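Long-range contacts in FERM, ARHGEF and pleckstrin domain-containing protein 2 (Mus musculus, PDB 6D2K), which activates the GTPase RAC1 as a guanine nucleotide exchange factor, the chain here being the FERM domain of the longer protein: residues A[4-10]-A[21-27]; A[47-53]-A[81-87]; A[41-45]-A[95-100]. One frame throughout, in Å; residues are numbered along the deposited sequence.

Contact 1 (A[4-10]-A[21-27]); sequences QEKHMRI and LFDIEPK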
loop_
_atom_site.group_PDB
_atom_site.type_symbol
_atom_site.label_atom_id
_atom_site.label_comp_id
_atom_site.label_asym_id
_atom_site.label_seq_id
_atom_site.Cartn_x
_atom_site.Cartn_y
_atom_site.Cartn_z
ATOM N N GLN A 4 29.648 -13.748 15.284
ATOM C CA GLN A 4 28.676 -13.504 14.220
ATOM C C GLN A 4 29.320 -12.691 13.117
ATOM O O GLN A 4 30.319 -12.019 13.342
ATOM C CB GLN A 4 27.475 -12.706 14.716
ATOM C CG GLN A 4 26.942 -13.078 16.068
ATOM C CD GLN A 4 25.778 -12.200 16.450
ATOM O OE1 GLN A 4 25.947 -11.166 17.111
ATOM N NE2 GLN A 4 24.586 -12.589 16.023
ATOM N N GLU A 5 28.726 -12.728 11.930
ATOM C CA GLU A 5 29.158 -11.847 10.855
ATOM C C GLU A 5 28.859 -10.393 11.223
ATOM O O GLU A 5 27.949 -10.115 12.010
ATOM C CB GLU A 5 28.445 -12.208 9.552
ATOM C CG GLU A 5 28.500 -13.695 9.204
ATOM C CD GLU A 5 29.862 -14.137 8.699
ATOM O OE1 GLU A 5 30.083 -15.363 8.603
ATOM O OE2 GLU A 5 30.710 -13.264 8.401
ATOM N N LYS A 6 29.630 -9.468 10.657
ATOM C CA LYS A 6 29.373 -8.048 10.851
ATOM C C LYS A 6 27.947 -7.754 10.392
ATOM O O LYS A 6 27.503 -8.263 9.361
ATOM C CB LYS A 6 30.368 -7.209 10.052
ATOM C CG LYS A 6 30.386 -5.728 10.422
ATOM C CD LYS A 6 31.266 -4.939 9.462
ATOM C CE LYS A 6 30.924 -5.284 8.013
ATOM N NZ LYS A 6 31.568 -4.360 7.034
ATOM N N HIS A 7 27.224 -6.955 11.168
ATOM C CA HIS A 7 25.831 -6.658 10.850
ATOM C C HIS A 7 25.733 -5.388 10.016
ATOM O O HIS A 7 26.557 -4.485 10.157
ATOM C CB HIS A 7 25.009 -6.483 12.132
ATOM C CG HIS A 7 24.715 -7.762 12.860
ATOM N ND1 HIS A 7 25.657 -8.752 13.045
ATOM C CD2 HIS A 7 23.589 -8.193 13.475
ATOM C CE1 HIS A 7 25.117 -9.745 13.730
ATOM N NE2 HIS A 7 23.865 -9.428 14.012
ATOM N N MET A 8 24.718 -5.317 9.155
ATOM C CA MET A 8 24.395 -4.071 8.467
ATOM C C MET A 8 23.332 -3.306 9.257
ATOM O O MET A 8 22.478 -3.911 9.908
ATOM C CB MET A 8 23.926 -4.334 7.030
ATOM C CG MET A 8 22.727 -5.262 6.904
ATOM S SD MET A 8 22.307 -5.654 5.179
ATOM C CE MET A 8 21.912 -4.026 4.528
ATOM N N ARG A 9 23.406 -1.979 9.204
ATOM C CA ARG A 9 22.462 -1.109 9.899
ATOM C C ARG A 9 21.356 -0.771 8.926
ATOM O O ARG A 9 21.610 -0.232 7.854
ATOM C CB ARG A 9 23.154 0.183 10.340
ATOM C CG ARG A 9 22.240 1.181 11.051
ATOM C CD ARG A 9 21.718 0.596 12.347
ATOM N NE ARG A 9 22.095 1.380 13.522
ATOM C CZ ARG A 9 23.233 1.236 14.195
ATOM N NH1 ARG A 9 24.133 0.343 13.808
ATOM N NH2 ARG A 9 23.474 1.996 15.259
ATOM N N ILE A 10 20.125 -1.112 9.278
ATOM C CA ILE A 10 19.014 -0.846 8.392
ATOM C C ILE A 10 18.062 0.143 9.055
ATOM O O ILE A 10 17.658 -0.063 10.187
ATOM C CB ILE A 10 18.279 -2.153 8.043
ATOM C CG1 ILE A 10 19.256 -3.109 7.348
ATOM C CG2 ILE A 10 17.081 -1.876 7.152
ATOM C CD1 ILE A 10 18.665 -4.435 6.960
ATOM N N LEU A 21 16.134 1.746 14.047
ATOM C CA LEU A 21 17.342 1.155 13.472
ATOM C C LEU A 21 17.439 -0.318 13.838
ATOM O O LEU A 21 17.230 -0.694 15.000
ATOM C CB LEU A 21 18.579 1.909 13.978
ATOM C CG LEU A 21 18.529 3.428 13.790
ATOM C CD1 LEU A 21 19.666 4.099 14.547
ATOM C CD2 LEU A 21 18.576 3.812 12.317
ATOM N N PHE A 22 17.729 -1.159 12.847
ATOM C CA PHE A 22 17.844 -2.599 13.072
ATOM C C PHE A 22 19.168 -3.092 12.523
ATOM O O PHE A 22 19.491 -2.844 11.367
ATOM C CB PHE A 22 16.701 -3.357 12.396
ATOM C CG PHE A 22 15.346 -3.018 12.945
ATOM C CD1 PHE A 22 14.723 -3.851 13.850
ATOM C CD2 PHE A 22 14.704 -1.862 12.551
ATOM C CE1 PHE A 22 13.469 -3.536 14.357
ATOM C CE2 PHE A 22 13.466 -1.538 13.053
ATOM C CZ PHE A 22 12.845 -2.371 13.960
ATOM N N ASP A 23 19.927 -3.789 13.358
ATOM C CA ASP A 23 21.201 -4.348 12.929
ATOM C C ASP A 23 21.028 -5.824 12.620
ATOM O O ASP A 23 20.525 -6.589 13.438
ATOM C CB ASP A 23 22.258 -4.129 14.011
ATOM C CG ASP A 23 22.581 -2.667 14.212
ATOM O OD1 ASP A 23 22.825 -1.972 13.203
ATOM O OD2 ASP A 23 22.591 -2.210 15.373
ATOM N N ILE A 24 21.424 -6.228 11.420
ATOM C CA ILE A 24 21.178 -7.595 10.992
ATOM C C ILE A 24 22.312 -8.091 10.111
ATOM O O ILE A 24 22.952 -7.305 9.412
ATOM C CB ILE A 24 19.854 -7.686 10.226
ATOM C CG1 ILE A 24 19.421 -9.140 10.045
ATOM C CG2 ILE A 24 19.968 -6.981 8.890
ATOM C CD1 ILE A 24 17.963 -9.287 9.687
ATOM N N GLU A 25 22.559 -9.396 10.152
ATOM C CA GLU A 25 23.548 -10.001 9.268
ATOM C C GLU A 25 23.014 -10.002 7.852
ATOM O O GLU A 25 21.920 -10.499 7.598
ATOM C CB GLU A 25 23.880 -11.423 9.710
ATOM C CG GLU A 25 24.580 -11.482 11.050
ATOM C CD GLU A 25 24.795 -12.899 11.533
ATOM O OE1 GLU A 25 23.802 -13.556 11.912
ATOM O OE2 GLU A 25 25.960 -13.352 11.534
ATOM N N PRO A 26 23.787 -9.428 6.924
ATOM C CA PRO A 26 23.334 -9.261 5.539
ATOM C C PRO A 26 22.839 -10.564 4.922
ATOM O O PRO A 26 21.950 -10.524 4.077
ATOM C CB PRO A 26 24.584 -8.757 4.820
ATOM C CG PRO A 26 25.396 -8.096 5.889
ATOM C CD PRO A 26 25.127 -8.858 7.151
ATOM N N LYS A 27 23.390 -11.696 5.351
ATOM C CA LYS A 27 23.043 -12.986 4.758
ATOM C C LYS A 27 21.702 -13.534 5.234
ATOM O O LYS A 27 21.176 -14.476 4.649
ATOM C CB LYS A 27 24.127 -14.016 5.061
ATOM C CG LYS A 27 24.168 -14.417 6.526
ATOM C CD LYS A 27 25.287 -15.403 6.811
ATOM C CE LYS A 27 25.355 -15.707 8.294
ATOM N NZ LYS A 27 25.444 -14.440 9.071
#
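The imidazole of H7 lies against E25: CG of E25 sits over one ring face, offset toward the rim, a CH-pi contact at 3.6 Å from the ring centroid. The carboxylate beyond runs almost coplanar with the ring, 12° apart. At the ring's edge are Q4 CB and the D23 carbonyl. H7 and E25 lie just past the strand ends of the first beta hairpin in the ubiquitin-like FERM N-terminal lobe; R9 and D23 are on its strands. The R9 guanidinium has D23 OD2 over one face and L21 CD1 at its edge. The guanidinium and carboxylate planes stand 77° apart; R9 NH1 meets D23 OD1 at 2.7 Å in a salt bridge whose hydrogen bond is weak and bent.

M8 with I24 and I10 with F22 form antiparallel hydrogen-bonded pairs, two bonds each. Beyond the strands, E5 N reaches E25 OE2 at 2.9 Å on its anti side, while K27 NZ bridges to that oxygen from above the carboxylate plane at 2.7 Å. H7 ND1 also bonds E5 O at 2.9 Å, which ties the ring to the backbone two residues earlier; an alanine in place of H7, with no ring, would probably leave E5 O without this donor and E25 CG without the face it packs on.

On the inner face, M8, I10 and I24 pack toward helix 69-73. There M8 SD lies 3.9 Å from P26 CB, and I10 CD1 presses on I24 CG2 at an unusually tight 3.5 Å.

Contact 2 (A[47-53]-A[81-87]); sequences DYFGLEF and LRLAVKF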
loop_
_atom_site.group_PDB
_atom_site.type_symbol
_atom_site.label_atom_id
_atom_site.label_comp_id
_atom_site.label_asym_id
_atom_site.label_seq_id
_atom_site.Cartn_x
_atom_site.Cartn_y
_atom_site.Cartn_z
ATOM N N ASP A 47 0.531 -10.306 9.150
ATOM C CA ASP A 47 0.438 -10.903 7.811
ATOM C C ASP A 47 -0.099 -9.941 6.745
ATOM O O ASP A 47 0.063 -10.174 5.544
ATOM C CB ASP A 47 -0.330 -12.242 7.809
ATOM C CG ASP A 47 -1.720 -12.144 8.435
ATOM O OD1 ASP A 47 -2.641 -12.826 7.929
ATOM O OD2 ASP A 47 -1.893 -11.419 9.438
ATOM N N TYR A 48 -0.691 -8.834 7.190
ATOM C CA TYR A 48 -1.179 -7.819 6.254
ATOM C C TYR A 48 -0.084 -6.877 5.790
ATOM O O TYR A 48 -0.310 -6.086 4.880
ATOM C CB TYR A 48 -2.291 -6.971 6.879
ATOM C CG TYR A 48 -3.573 -7.734 7.079
ATOM C CD1 TYR A 48 -4.520 -7.816 6.068
ATOM C CD2 TYR A 48 -3.827 -8.388 8.275
ATOM C CE1 TYR A 48 -5.688 -8.533 6.239
ATOM C CE2 TYR A 48 -4.993 -9.119 8.445
ATOM C CZ TYR A 48 -5.909 -9.181 7.432
ATOM O OH TYR A 48 -7.073 -9.895 7.610
ATOM N N PHE A 49 1.094 -6.972 6.402
ATOM C CA PHE A 49 2.109 -5.934 6.247
ATOM C C PHE A 49 3.386 -6.432 5.590
ATOM O O PHE A 49 3.625 -7.636 5.495
ATOM C CB PHE A 49 2.458 -5.309 7.607
ATOM C CG PHE A 49 1.305 -4.579 8.249
ATOM C CD1 PHE A 49 1.177 -3.214 8.115
ATOM C CD2 PHE A 49 0.332 -5.272 8.962
ATOM C CE1 PHE A 49 0.122 -2.537 8.703
ATOM C CE2 PHE A 49 -0.729 -4.595 9.552
ATOM C CZ PHE A 49 -0.838 -3.234 9.416
ATOM N N GLY A 50 4.190 -5.474 5.142
ATOM C CA GLY A 50 5.501 -5.759 4.589
ATOM C C GLY A 50 6.438 -4.588 4.788
ATOM O O GLY A 50 6.080 -3.576 5.412
ATOM N N LEU A 51 7.660 -4.736 4.278
ATOM C CA LEU A 51 8.619 -3.650 4.251
ATOM C C LEU A 51 8.977 -3.420 2.800
ATOM O O LEU A 51 9.175 -4.373 2.055
ATOM C CB LEU A 51 9.878 -4.018 5.036
ATOM C CG LEU A 51 9.715 -4.229 6.545
ATOM C CD1 LEU A 51 11.057 -4.672 7.124
ATOM C CD2 LEU A 51 9.235 -2.964 7.211
ATOM N N GLU A 52 9.032 -2.161 2.389
ATOM C CA GLU A 52 9.304 -1.855 0.997
ATOM C C GLU A 52 10.458 -0.872 0.901
ATOM O O GLU A 52 10.736 -0.118 1.836
ATOM C CB GLU A 52 8.058 -1.293 0.301
ATOM C CG GLU A 52 7.401 -0.099 1.008
ATOM C CD GLU A 52 6.164 0.413 0.288
ATOM O OE1 GLU A 52 5.601 1.447 0.719
ATOM O OE2 GLU A 52 5.754 -0.212 -0.708
ATOM N N PHE A 53 11.138 -0.902 -0.238
ATOM C CA PHE A 53 12.207 0.044 -0.503
ATOM C C PHE A 53 12.094 0.555 -1.933
ATOM O O PHE A 53 11.482 -0.081 -2.788
ATOM C CB PHE A 53 13.584 -0.572 -0.231
ATOM C CG PHE A 53 13.855 -1.836 -0.995
ATOM C CD1 PHE A 53 14.580 -1.810 -2.175
ATOM C CD2 PHE A 53 13.407 -3.052 -0.517
ATOM C CE1 PHE A 53 14.832 -2.972 -2.871
ATOM C CE2 PHE A 53 13.650 -4.218 -1.206
ATOM C CZ PHE A 53 14.366 -4.183 -2.381
ATOM N N LEU A 81 14.220 1.078 4.531
ATOM C CA LEU A 81 12.987 0.417 4.120
ATOM C C LEU A 81 11.876 1.087 4.888
ATOM O O LEU A 81 12.137 1.736 5.895
ATOM C CB LEU A 81 13.020 -1.059 4.484
ATOM C CG LEU A 81 13.990 -1.883 3.639
ATOM C CD1 LEU A 81 15.313 -1.999 4.356
ATOM C CD2 LEU A 81 13.414 -3.249 3.366
ATOM N N ARG A 82 10.636 0.938 4.426
ATOM C CA ARG A 82 9.520 1.482 5.188
ATOM C C ARG A 82 8.415 0.457 5.379
ATOM O O ARG A 82 8.181 -0.405 4.538
ATOM C CB ARG A 82 8.967 2.765 4.562
ATOM C CG ARG A 82 8.114 2.577 3.329
ATOM C CD ARG A 82 7.682 3.943 2.815
ATOM N NE ARG A 82 6.760 3.861 1.696
ATOM C CZ ARG A 82 6.186 4.925 1.141
ATOM N NH1 ARG A 82 5.348 4.778 0.125
ATOM N NH2 ARG A 82 6.449 6.137 1.619
ATOM N N LEU A 83 7.744 0.563 6.520
ATOM C CA LEU A 83 6.584 -0.259 6.830
ATOM C C LEU A 83 5.421 0.151 5.950
ATOM O O LEU A 83 5.191 1.352 5.754
ATOM C CB LEU A 83 6.187 -0.029 8.292
ATOM C CG LEU A 83 4.937 -0.766 8.752
ATOM C CD1 LEU A 83 5.140 -2.253 8.683
ATOM C CD2 LEU A 83 4.626 -0.312 10.181
ATOM N N ALA A 84 4.683 -0.834 5.439
ATOM C CA ALA A 84 3.509 -0.547 4.629
ATOM C C ALA A 84 2.534 -1.698 4.690
ATOM O O ALA A 84 2.935 -2.851 4.874
ATOM C CB ALA A 84 3.913 -0.299 3.167
ATOM N N VAL A 85 1.252 -1.388 4.514
ATOM C CA VAL A 85 0.257 -2.436 4.276
ATOM C C VAL A 85 0.493 -3.070 2.898
ATOM O O VAL A 85 0.586 -2.368 1.890
ATOM C CB VAL A 85 -1.158 -1.861 4.291
ATOM C CG1 VAL A 85 -2.157 -2.926 3.805
ATOM C CG2 VAL A 85 -1.523 -1.327 5.687
ATOM N N LYS A 86 0.604 -4.395 2.861
ATOM C CA LYS A 86 0.730 -5.113 1.604
ATOM C C LYS A 86 -0.634 -5.553 1.081
ATOM O O LYS A 86 -0.923 -5.404 -0.106
ATOM C CB LYS A 86 1.644 -6.323 1.784
ATOM C CG LYS A 86 1.905 -7.084 0.481
ATOM C CD LYS A 86 2.670 -8.378 0.735
ATOM C CE LYS A 86 3.893 -8.481 -0.156
ATOM N NZ LYS A 86 4.676 -9.722 0.133
ATOM N N PHE A 87 -1.463 -6.091 1.971
ATOM C CA PHE A 87 -2.757 -6.635 1.572
ATOM C C PHE A 87 -3.894 -5.792 2.152
ATOM O O PHE A 87 -4.047 -5.696 3.364
ATOM C CB PHE A 87 -2.907 -8.087 2.054
ATOM C CG PHE A 87 -1.851 -9.015 1.524
ATOM C CD1 PHE A 87 -1.841 -9.384 0.184
ATOM C CD2 PHE A 87 -0.859 -9.503 2.358
ATOM C CE1 PHE A 87 -0.855 -10.236 -0.308
ATOM C CE2 PHE A 87 0.122 -10.359 1.864
ATOM C CZ PHE A 87 0.118 -10.721 0.534
#
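E52 and R82 face each other as a hydrogen-bonded antiparallel pair, and the glutamate repays following outward. Its CB points to the sheet face shared with R82 and A84. CG, turned between the backbone N and the carbonyl carbon (chi1 53°), lies 3.6 Å from R82 CG, so the two chains start off in apolar contact. The extended chain then brings CD to 3.7 Å from A84 CB. At the tip, OE1 takes R82 NE at 2.9 Å, a salt bridge with a fairly straight N-H...O (162°); OE1 lies close to the guanidinium plane, but NE approaches its anti side from well out of the carboxylate plane. R82 NH1 adds a weak bond. The arginine's NH2 has its own salt bridge to E114, and its cation lies against W60.

On the reverse face L51 and L83 pair, with L51 CD2 3.8 Å from L83 CA. F49 CE1 touches V85 CG2 at 3.6 Å. Where the strands part, Y48 O takes both K86 N, at 2.8 Å, and F87 N, at 3.1 Å, holding the turn that leaves the sheet. F87 O, buried without a hydrogen-bond partner, lies at the edge of the Y48 ring.

In the ubiquitin-like beta-grasp sheet, strand 49-54 sits between strands 79-85 and 60-62. L51 and L83 pack on helix 30-41, A84 and V85 on helix 98-113, and F87 stacks on F283 of helix 267-284.

Contact 3 (A[41-45]-A[95-100]); sequences LNLIE and LQEEYT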
loop_
_atom_site.group_PDB
_atom_site.type_symbol
_atom_site.label_atom_id
_atom_site.label_comp_id
_atom_site.label_asym_id
_atom_site.label_seq_id
_atom_site.Cartn_x
_atom_site.Cartn_y
_atom_site.Cartn_z
ATOM N N LEU A 41 7.076 -3.617 17.208
ATOM C CA LEU A 41 5.751 -2.997 17.148
ATOM C C LEU A 41 4.694 -3.744 17.944
ATOM O O LEU A 41 3.613 -3.209 18.198
ATOM C CB LEU A 41 5.269 -2.876 15.694
ATOM C CG LEU A 41 6.105 -1.951 14.806
ATOM C CD1 LEU A 41 5.586 -1.963 13.360
ATOM C CD2 LEU A 41 6.151 -0.537 15.365
ATOM N N ASN A 42 4.997 -4.982 18.315
ATOM C CA ASN A 42 3.994 -5.864 18.879
ATOM C C ASN A 42 2.796 -5.932 17.936
ATOM O O ASN A 42 1.648 -5.714 18.334
ATOM C CB ASN A 42 3.597 -5.392 20.279
ATOM C CG ASN A 42 4.750 -5.482 21.263
ATOM O OD1 ASN A 42 5.385 -6.528 21.388
ATOM N ND2 ASN A 42 5.029 -4.385 21.959
ATOM N N LEU A 43 3.096 -6.218 16.672
ATOM C CA LEU A 43 2.092 -6.301 15.621
ATOM C C LEU A 43 1.593 -7.731 15.427
ATOM O O LEU A 43 2.239 -8.540 14.764
ATOM C CB LEU A 43 2.686 -5.767 14.310
ATOM C CG LEU A 43 1.776 -5.739 13.082
ATOM C CD1 LEU A 43 0.500 -4.953 13.400
ATOM C CD2 LEU A 43 2.503 -5.146 11.885
ATOM N N ILE A 44 0.432 -8.038 15.996
ATOM C CA ILE A 44 -0.140 -9.377 15.896
ATOM C C ILE A 44 -0.591 -9.726 14.483
ATOM O O ILE A 44 -0.260 -10.792 13.964
ATOM C CB ILE A 44 -1.339 -9.557 16.860
ATOM C CG1 ILE A 44 -0.876 -9.410 18.308
ATOM C CG2 ILE A 44 -1.995 -10.904 16.651
ATOM C CD1 ILE A 44 -1.990 -9.629 19.328
ATOM N N GLU A 45 -1.355 -8.832 13.865
ATOM C CA GLU A 45 -1.877 -9.081 12.531
ATOM C C GLU A 45 -0.848 -8.635 11.495
ATOM O O GLU A 45 -1.147 -7.862 10.583
ATOM C CB GLU A 45 -3.210 -8.358 12.351
ATOM C CG GLU A 45 -4.258 -8.812 13.385
ATOM C CD GLU A 45 -5.615 -8.149 13.202
ATOM O OE1 GLU A 45 -6.534 -8.806 12.663
ATOM O OE2 GLU A 45 -5.760 -6.984 13.595
ATOM N N LEU A 95 -10.680 -5.794 11.114
ATOM C CA LEU A 95 -9.421 -6.272 11.667
ATOM C C LEU A 95 -9.565 -6.462 13.181
ATOM O O LEU A 95 -10.293 -5.721 13.845
ATOM C CB LEU A 95 -8.288 -5.296 11.356
ATOM C CG LEU A 95 -7.834 -5.185 9.897
ATOM C CD1 LEU A 95 -7.077 -3.881 9.699
ATOM C CD2 LEU A 95 -6.958 -6.379 9.511
ATOM N N GLN A 96 -8.864 -7.446 13.731
ATOM C CA GLN A 96 -9.100 -7.859 15.119
ATOM C C GLN A 96 -8.620 -6.898 16.203
ATOM O O GLN A 96 -9.187 -6.863 17.294
ATOM C CB GLN A 96 -8.482 -9.233 15.367
ATOM C CG GLN A 96 -8.959 -10.294 14.407
ATOM C CD GLN A 96 -9.940 -11.229 15.055
ATOM O OE1 GLN A 96 -9.610 -12.378 15.352
ATOM N NE2 GLN A 96 -11.156 -10.742 15.296
ATOM N N GLU A 97 -7.574 -6.129 15.914
ATOM C CA GLU A 97 -6.972 -5.257 16.916
ATOM C C GLU A 97 -7.108 -3.793 16.571
ATOM O O GLU A 97 -6.937 -3.404 15.408
ATOM C CB GLU A 97 -5.484 -5.572 17.077
ATOM C CG GLU A 97 -5.204 -6.962 17.589
ATOM C CD GLU A 97 -5.632 -7.139 19.031
ATOM O OE1 GLU A 97 -5.751 -8.299 19.471
ATOM O OE2 GLU A 97 -5.857 -6.120 19.720
ATOM N N GLU A 98 -7.383 -2.985 17.591
ATOM C CA GLU A 98 -7.387 -1.539 17.457
ATOM C C GLU A 98 -6.043 -1.073 16.880
ATOM O O GLU A 98 -6.004 -0.180 16.043
ATOM C CB GLU A 98 -7.686 -0.871 18.810
ATOM C CG GLU A 98 -7.719 0.655 18.771
ATOM C CD GLU A 98 -8.210 1.280 20.074
ATOM O OE1 GLU A 98 -9.317 0.907 20.527
ATOM O OE2 GLU A 98 -7.502 2.161 20.620
ATOM N N TYR A 99 -4.950 -1.697 17.301
ATOM C CA TYR A 99 -3.635 -1.268 16.825
ATOM C C TYR A 99 -3.495 -1.448 15.310
ATOM O O TYR A 99 -2.926 -0.596 14.629
ATOM C CB TYR A 99 -2.511 -2.005 17.559
ATOM C CG TYR A 99 -1.135 -1.549 17.145
ATOM C CD1 TYR A 99 -0.704 -0.265 17.437
ATOM C CD2 TYR A 99 -0.280 -2.398 16.466
ATOM C CE1 TYR A 99 0.547 0.167 17.060
ATOM C CE2 TYR A 99 0.981 -1.978 16.091
ATOM C CZ TYR A 99 1.375 -0.699 16.380
ATOM O OH TYR A 99 2.627 -0.284 16.005
ATOM N N THR A 100 -4.023 -2.543 14.788
ATOM C CA THR A 100 -3.940 -2.793 13.347
ATOM C C THR A 100 -4.773 -1.738 12.630
ATOM O O THR A 100 -4.377 -1.230 11.582
ATOM C CB THR A 100 -4.477 -4.179 12.960
ATOM O OG1 THR A 100 -3.985 -5.163 13.873
ATOM C CG2 THR A 100 -4.028 -4.555 11.543
HETATM O O HOH W 1 -2.173 -6.358 15.299
#
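The carboxylate of E45 is gripped by three hydrogen bonds from the start of helix 98-113: two backbone amides just ahead of it and a hydroxyl in its first turn. Q96 N meets OE1 of E45 on its syn side at 2.9 Å, nearly straight (162°). OE2 of E45 takes the T100 hydroxyl, OG1, on its anti side at 2.6 Å, and E97 N at 3.1 Å from above the carboxylate plane. With CG beside its backbone N and the chain extended beyond, E45 reaches straight into the turn whose last residue, E97, is the helix N-cap. The negative charge of this buried residue would probably be stabilised by the N-terminal end of the helix. A water closes the ring: it accepts from E45 N at 3.0 Å and donates to T100 OG1, tying backbone and side chain of the glutamate to one threonine.

The other half is mostly van der Waals packing of the Y99 ring. Y99, its CG anti to the backbone N (chi1 -177°), swings that ring across the loop, putting CE2 4.0 Å from L43 CD1 and OH 3.6 Å from L41 CD2. That loop begins where a Schellman motif, with N42 as its C-prime residue, ends helix 30-41.

Here the ubiquitin-like N-terminal lobe meets the helical central lobe of the FERM domain. L43 touches both F49 of strand 49-54 and L103 of helix 98-113, T100 also reaches F49, and L95 rests on F104 and Y48.

In the fold
Contact 2 is the buried one, its centre about 7 Å from that of the chain, while contacts 1 and 3 are only partly buried, contact 1 being the most remote, its centre about 26 Å away. Contacts 1 and 2 belong to one sheet, strands 8-13 and 79-85 being neighbours in it, and I10 CG2 meets L81 CD1 at 3.3 Å. Contact 3 instead crosses between lobes and shares no strand pairing; it abuts contact 2 through Y48, F49 and L83. Chemistry follows place: contact 1 carries its charge pairs at the surface, contact 2 has an ion pair inside the protein, and contact 3 buries a carboxylate against backbone amides.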